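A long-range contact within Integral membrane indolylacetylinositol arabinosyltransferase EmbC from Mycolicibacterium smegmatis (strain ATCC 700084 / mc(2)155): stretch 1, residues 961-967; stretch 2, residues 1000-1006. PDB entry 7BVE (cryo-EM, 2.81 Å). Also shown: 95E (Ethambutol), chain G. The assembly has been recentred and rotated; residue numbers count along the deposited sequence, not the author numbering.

Stretch 1 961-967: VMLDWLV
Stretch 2 1000-1006: ANSPVMD

The Trp965 ring is the centre of the contact between the two stretches and also packs on the drug: one face of the indole lies against ethambutol, with CH2 3.5 Å from ligand atom C13, while its edge is turned to stretch 2. There the indole nitrogen NE1 donates a hydrogen bond to the backbone O of Asn1001, 3.3 Å away, and the N-H...O angle of 173° makes it nearly straight. The same O accepts a hydrogen bond from the backbone N of Val1004 at 3.2 Å, so it serves a turn of its own stretch as well as the indole; a second hydrogen bond, Met1005 N to Ser1002 O, also 3.2 Å, follows.

Residues 961-963 form a weakly bonded strand; a weakly bonded helix, begun earlier in the chain, covers about 1000-1001. The indole is set by chi1 of 63° (p) and chi2 of -91° on a backbone at phi/psi -82/-3; Asn1001 has -121/-20 and Met1005 -102/9. Val1004, chi1 t, approaches it obliquely, its CG2 4.1 Å from Trp965 CE2 and 3.7 Å from ethambutol C14, so this methyl touches both ring and drug. Met1005 (m, t, m) meets the ring edge: its CE lies 4.0 Å from Trp965 CD1, and its SD sits 5.4 Å from the centroid of the five-membered ring, 89° off the normal. The same CE is 3.6 Å from Asp964 OD1, and SD is 4.4 Å from CE of Met962 (t, t, t).

Asn1001 (chi1 m, chi2 -41°) places OD1 3.7 Å from Trp965 CZ2 and ND2 3.4 Å from CD1 of Leu966 (m, t), contacts of packing only. The backbones stay apart, CA to CA 8.2 Å for Asp964 and Ser1002 and 8.6 Å for Trp965 and Asn1001. Side chains reach across the gap, in the hydrogen bond to a backbone oxygen; CA-to-CB points away at Leu963, Ser1002 and Pro1003. Between the two stretches 331 Å² is buried, both sides summed.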

# COMPACT_ATOMS: atom_id res chain seq x y z
N VAL A 961 19.39 30.97 9.73
CA VAL A 961 18.22 30.60 8.95
C VAL A 961 17.80 29.20 9.39
O VAL A 961 18.64 28.34 9.63
CB VAL A 961 18.53 30.64 7.44
CG1 VAL A 961 17.34 30.26 6.60
CG2 VAL A 961 19.02 32.00 7.04
N MET A 962 16.50 28.99 9.52
CA MET A 962 15.98 27.65 9.73
C MET A 962 15.67 27.03 8.37
O MET A 962 14.64 27.30 7.76
CB MET A 962 14.75 27.66 10.62
CG MET A 962 14.27 26.26 10.84
SD MET A 962 12.85 26.04 11.89
CE MET A 962 12.65 24.29 11.61
N LEU A 963 16.58 26.21 7.89
CA LEU A 963 16.37 25.47 6.66
C LEU A 963 15.63 24.18 6.95
O LEU A 963 15.81 23.57 8.00
CB LEU A 963 17.71 25.15 6.00
CG LEU A 963 18.55 26.33 5.52
CD1 LEU A 963 19.92 25.87 5.20
CD2 LEU A 963 17.91 26.90 4.30
N ASP A 964 14.79 23.76 6.01
CA ASP A 964 14.21 22.44 6.14
C ASP A 964 15.17 21.39 5.60
O ASP A 964 16.22 21.71 5.05
CB ASP A 964 12.86 22.36 5.43
CG ASP A 964 11.82 23.24 6.09
OD1 ASP A 964 11.98 23.59 7.27
OD2 ASP A 964 10.80 23.53 5.45
N TRP A 965 14.81 20.13 5.76
CA TRP A 965 15.76 19.08 5.41
C TRP A 965 15.77 18.75 3.93
O TRP A 965 16.58 17.93 3.50
CB TRP A 965 15.49 17.82 6.23
CG TRP A 965 14.19 17.16 6.02
CD1 TRP A 965 13.04 17.39 6.69
CD2 TRP A 965 13.90 16.12 5.08
NE1 TRP A 965 12.04 16.58 6.23
CE2 TRP A 965 12.55 15.79 5.24
CE3 TRP A 965 14.65 15.45 4.12
CZ2 TRP A 965 11.93 14.81 4.47
CZ3 TRP A 965 14.04 14.48 3.36
CH2 TRP A 965 12.69 14.17 3.54
N LEU A 966 14.91 19.38 3.14
CA LEU A 966 15.00 19.33 1.69
C LEU A 966 15.75 20.52 1.11
O LEU A 966 16.57 20.36 0.21
CB LEU A 966 13.60 19.29 1.08
CG LEU A 966 12.81 17.99 1.19
CD1 LEU A 966 11.39 18.25 0.79
CD2 LEU A 966 13.39 16.98 0.25
N VAL A 967 15.51 21.72 1.64
CA VAL A 967 16.06 22.94 1.04
C VAL A 967 17.43 23.15 1.68
O VAL A 967 17.67 24.06 2.47
CB VAL A 967 15.11 24.13 1.24
CG1 VAL A 967 13.94 23.93 0.40
CG2 VAL A 967 14.53 24.15 2.63
N ALA A 1000 3.82 17.01 3.57
CA ALA A 1000 4.13 15.59 3.71
C ALA A 1000 5.46 15.32 4.39
O ALA A 1000 5.72 14.17 4.76
CB ALA A 1000 4.14 14.92 2.33
N ASN A 1001 6.31 16.33 4.57
CA ASN A 1001 7.65 16.13 5.08
C ASN A 1001 7.95 16.88 6.37
O ASN A 1001 8.90 16.51 7.07
CB ASN A 1001 8.68 16.55 4.03
CG ASN A 1001 8.69 15.62 2.84
OD1 ASN A 1001 8.60 14.41 3.00
ND2 ASN A 1001 8.80 16.18 1.65
N SER A 1002 7.19 17.90 6.70
CA SER A 1002 7.26 18.56 8.00
C SER A 1002 7.01 17.70 9.25
O SER A 1002 7.48 18.10 10.32
CB SER A 1002 6.28 19.74 8.02
OG SER A 1002 6.66 20.72 7.08
N PRO A 1003 6.29 16.57 9.22
CA PRO A 1003 6.29 15.69 10.41
C PRO A 1003 7.61 15.02 10.77
O PRO A 1003 7.63 14.27 11.75
CB PRO A 1003 5.22 14.65 10.07
CG PRO A 1003 4.30 15.35 9.24
CD PRO A 1003 5.10 16.26 8.40
N VAL A 1004 8.69 15.24 10.03
CA VAL A 1004 10.00 14.80 10.49
C VAL A 1004 10.48 15.69 11.63
O VAL A 1004 11.07 15.23 12.61
CB VAL A 1004 10.99 14.78 9.31
CG1 VAL A 1004 12.39 14.44 9.76
CG2 VAL A 1004 10.53 13.80 8.27
N MET A 1005 10.18 16.98 11.55
CA MET A 1005 10.74 17.98 12.45
C MET A 1005 9.79 18.41 13.55
O MET A 1005 10.10 19.36 14.27
CB MET A 1005 11.18 19.19 11.64
CG MET A 1005 12.28 18.91 10.66
SD MET A 1005 12.68 20.35 9.68
CE MET A 1005 11.27 20.38 8.61
N ASP A 1006 8.65 17.75 13.71
CA ASP A 1006 7.63 18.26 14.62
C ASP A 1006 7.97 17.93 16.07
O ASP A 1006 9.04 17.43 16.39
CB ASP A 1006 6.25 17.71 14.24
CG ASP A 1006 6.19 16.20 14.23
OD1 ASP A 1006 7.22 15.52 14.37
OD2 ASP A 1006 5.07 15.66 14.09
C2 95E G . 19.43 10.10 9.37
O12 95E G . 13.57 10.31 3.26
C11 95E G . 14.43 9.95 3.99
C10 95E G . 14.44 10.35 5.46
C13 95E G . 13.47 11.50 5.73
C14 95E G . 12.28 11.07 6.58
N9 95E G . 15.77 10.76 5.85
C8 95E G . 16.44 9.61 6.42
C7 95E G . 17.29 10.04 7.61
N6 95E G . 18.57 10.53 7.15
C3 95E G . 19.58 9.81 7.89
O1 95E G . 18.98 9.26 10.08
C4 95E G . 20.95 10.26 7.40
C5 95E G . 20.89 10.61 5.92